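Local coordinates for protein cytokinin riboside 5'-monophosphate phosphoribohydrolase (Corynebacterium glutamicum, PDB 5WQ3) that belongs to the lysine-decarboxylase-like family of proteins and has a Rossmann-like fold built round a parallel sheet, at residues Q54-A59 and F149-A154. Sequence-based numbering, arbitrary orientation.
Sequences QSEFVA and FRYFFA
Glu56 starts with CG anti to its carbonyl carbon (chi1 -76°) and then bends at chi2, which carries the carboxylate off helix 46-64 to the turn between strand 145-149 and helix 152-162. This is a strand-to-helix connection of the Rossmann-like fold, beside the strand that is outermost in this chain's parallel sheet, and the carboxylate grips its backbone twice. Glu56 OE2 accepts from Arg150 N at 2.7 Å, with an N-H...O angle of 159°. Glu56 OE1 accepts from Tyr151 N, the N-cap residue of helix 152-162, at 3.1 Å and almost as straight. Both oxygens use their syn lone pairs, so two consecutive amides fix the rotation of the carboxylate. Two N-H dipoles and the nearby helix start would probably stabilise its negative charge.

Two aromatic edges meet Glu56 OE1, which lies in the plane of the Phe149 ring, 3.6 Å from Phe149 CD2, and also sits at the edge of the Tyr151 ring. The Tyr151 plane stands 74° from the carboxylate, and Arg150 CG covers one face of that ring. The guanidinium of Arg150 is engaged by salt bridges to Glu132 and to Glu223 of a second subunit, so Glu56 deals with the backbone of Arg150 rather than its charge.

One helical position on, Phe57 also has CG anti to its carbonyl carbon, and the far end of its ring reaches the first turn of helix 152-162. Phe57 CZ lies at the edge of the Phe153 ring, 4.3 Å from Phe153 CD2. Over one face of Phe57, the methyl Ala154 CB makes a CH-pi contact, 4.1 Å from the centroid of the Phe57 ring.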
loop_
_atom_site.group_PDB
_atom_site.type_symbol
_atom_site.label_atom_id
_atom_site.label_comp_id
_atom_site.label_asym_id
_atom_site.label_seq_id
_atom_site.Cartn_x
_atom_site.Cartn_y
_atom_site.Cartn_z
ATOM N N GLN C 54 19.217 -58.465 -7.034
ATOM C CA GLN C 54 19.508 -59.647 -6.280
ATOM C C GLN C 54 18.755 -59.618 -4.989
ATOM O O GLN C 54 18.225 -60.600 -4.522
ATOM C CB GLN C 54 21.045 -59.770 -5.987
ATOM C CG GLN C 54 21.322 -61.068 -5.259
ATOM C CD GLN C 54 22.798 -61.381 -4.945
ATOM O OE1 GLN C 54 23.249 -61.214 -3.827
ATOM N NE2 GLN C 54 23.518 -61.893 -5.927
ATOM N N SER C 55 18.670 -58.472 -4.410
ATOM C CA SER C 55 18.021 -58.269 -3.107
ATOM C C SER C 55 16.547 -58.603 -3.160
ATOM O O SER C 55 15.998 -59.184 -2.229
ATOM C CB SER C 55 18.225 -56.789 -2.672
ATOM O OG SER C 55 17.814 -56.548 -1.348
ATOM N N GLU C 56 15.908 -58.219 -4.243
ATOM C CA GLU C 56 14.510 -58.465 -4.373
ATOM C C GLU C 56 14.187 -59.942 -4.603
ATOM O O GLU C 56 13.202 -60.426 -4.014
ATOM C CB GLU C 56 13.957 -57.643 -5.526
ATOM C CG GLU C 56 13.813 -56.215 -5.116
ATOM C CD GLU C 56 12.653 -55.494 -5.824
ATOM O OE1 GLU C 56 12.123 -55.939 -6.898
ATOM O OE2 GLU C 56 12.349 -54.424 -5.297
ATOM N N PHE C 57 15.033 -60.660 -5.398
ATOM C CA PHE C 57 14.865 -62.079 -5.555
ATOM C C PHE C 57 15.081 -62.760 -4.248
ATOM O O PHE C 57 14.319 -63.619 -3.867
ATOM C CB PHE C 57 15.735 -62.686 -6.674
ATOM C CG PHE C 57 15.225 -62.385 -8.061
ATOM C CD1 PHE C 57 14.149 -63.128 -8.592
ATOM C CD2 PHE C 57 15.759 -61.377 -8.822
ATOM C CE1 PHE C 57 13.680 -62.874 -9.861
ATOM C CE2 PHE C 57 15.251 -61.100 -10.112
ATOM C CZ PHE C 57 14.197 -61.839 -10.618
ATOM N N VAL C 58 16.165 -62.426 -3.560
ATOM C CA VAL C 58 16.415 -63.057 -2.280
ATOM C C VAL C 58 15.276 -62.896 -1.288
ATOM O O VAL C 58 14.778 -63.868 -0.766
ATOM C CB VAL C 58 17.768 -62.573 -1.682
ATOM C CG1 VAL C 58 17.918 -63.076 -0.266
ATOM C CG2 VAL C 58 18.901 -62.983 -2.549
ATOM N N ALA C 59 14.793 -61.676 -1.066
ATOM C CA ALA C 59 13.693 -61.380 -0.146
ATOM C C ALA C 59 12.377 -62.045 -0.537
ATOM O O ALA C 59 11.591 -62.495 0.344
ATOM C CB ALA C 59 13.458 -59.857 -0.069
ATOM N N PHE C 149 7.763 -54.662 -4.467
ATOM C CA PHE C 149 8.843 -54.865 -5.422
ATOM C C PHE C 149 8.998 -53.613 -6.253
ATOM O O PHE C 149 8.032 -53.016 -6.726
ATOM C CB PHE C 149 8.545 -56.031 -6.397
ATOM C CG PHE C 149 8.502 -57.379 -5.741
ATOM C CD1 PHE C 149 7.370 -57.820 -5.128
ATOM C CD2 PHE C 149 9.638 -58.175 -5.675
ATOM C CE1 PHE C 149 7.352 -59.049 -4.477
ATOM C CE2 PHE C 149 9.631 -59.417 -5.077
ATOM C CZ PHE C 149 8.489 -59.862 -4.460
ATOM N N ARG C 150 10.228 -53.195 -6.381
ATOM C CA ARG C 150 10.618 -52.211 -7.357
ATOM C C ARG C 150 10.628 -52.737 -8.827
ATOM O O ARG C 150 10.359 -51.998 -9.750
ATOM C CB ARG C 150 12.021 -51.700 -6.913
ATOM C CG ARG C 150 12.923 -51.205 -8.019
ATOM C CD ARG C 150 12.421 -49.879 -8.454
ATOM N NE ARG C 150 13.400 -49.078 -9.163
ATOM C CZ ARG C 150 13.246 -47.770 -9.321
ATOM N NH1 ARG C 150 12.168 -47.184 -8.795
ATOM N NH2 ARG C 150 14.150 -47.052 -9.985
ATOM N N TYR C 151 11.020 -53.993 -9.039
ATOM C CA TYR C 151 11.303 -54.506 -10.349
ATOM C C TYR C 151 10.153 -55.394 -10.792
ATOM O O TYR C 151 9.916 -56.456 -10.218
ATOM C CB TYR C 151 12.603 -55.290 -10.290
ATOM C CG TYR C 151 13.756 -54.347 -10.017
ATOM C CD1 TYR C 151 14.204 -53.437 -10.994
ATOM C CD2 TYR C 151 14.389 -54.349 -8.797
ATOM C CE1 TYR C 151 15.280 -52.586 -10.742
ATOM C CE2 TYR C 151 15.429 -53.460 -8.537
ATOM C CZ TYR C 151 15.871 -52.602 -9.505
ATOM O OH TYR C 151 16.925 -51.751 -9.189
ATOM N N PHE C 152 9.431 -54.952 -11.812
ATOM C CA PHE C 152 8.314 -55.691 -12.416
ATOM C C PHE C 152 8.689 -57.146 -12.688
ATOM O O PHE C 152 7.942 -58.066 -12.397
ATOM C CB PHE C 152 7.972 -54.944 -13.708
ATOM C CG PHE C 152 6.568 -55.052 -14.139
ATOM C CD1 PHE C 152 5.567 -54.363 -13.466
ATOM C CD2 PHE C 152 6.233 -55.796 -15.284
ATOM C CE1 PHE C 152 4.234 -54.470 -13.873
ATOM C CE2 PHE C 152 4.905 -55.882 -15.717
ATOM C CZ PHE C 152 3.908 -55.227 -15.007
ATOM N N PHE C 153 9.906 -57.380 -13.153
ATOM C CA PHE C 153 10.316 -58.719 -13.537
ATOM C C PHE C 153 10.529 -59.653 -12.368
ATOM O O PHE C 153 10.259 -60.834 -12.490
ATOM C CB PHE C 153 11.529 -58.735 -14.477
ATOM C CG PHE C 153 12.697 -57.938 -13.991
ATOM C CD1 PHE C 153 12.783 -56.566 -14.277
ATOM C CD2 PHE C 153 13.694 -58.520 -13.241
ATOM C CE1 PHE C 153 13.857 -55.823 -13.843
ATOM C CE2 PHE C 153 14.762 -57.781 -12.782
ATOM C CZ PHE C 153 14.855 -56.432 -13.093
ATOM N N ALA C 154 10.987 -59.134 -11.229
ATOM C CA ALA C 154 11.024 -59.944 -10.036
ATOM C C ALA C 154 9.668 -60.303 -9.514
ATOM O O ALA C 154 9.427 -61.434 -9.083
ATOM C CB ALA C 154 11.779 -59.264 -8.945
#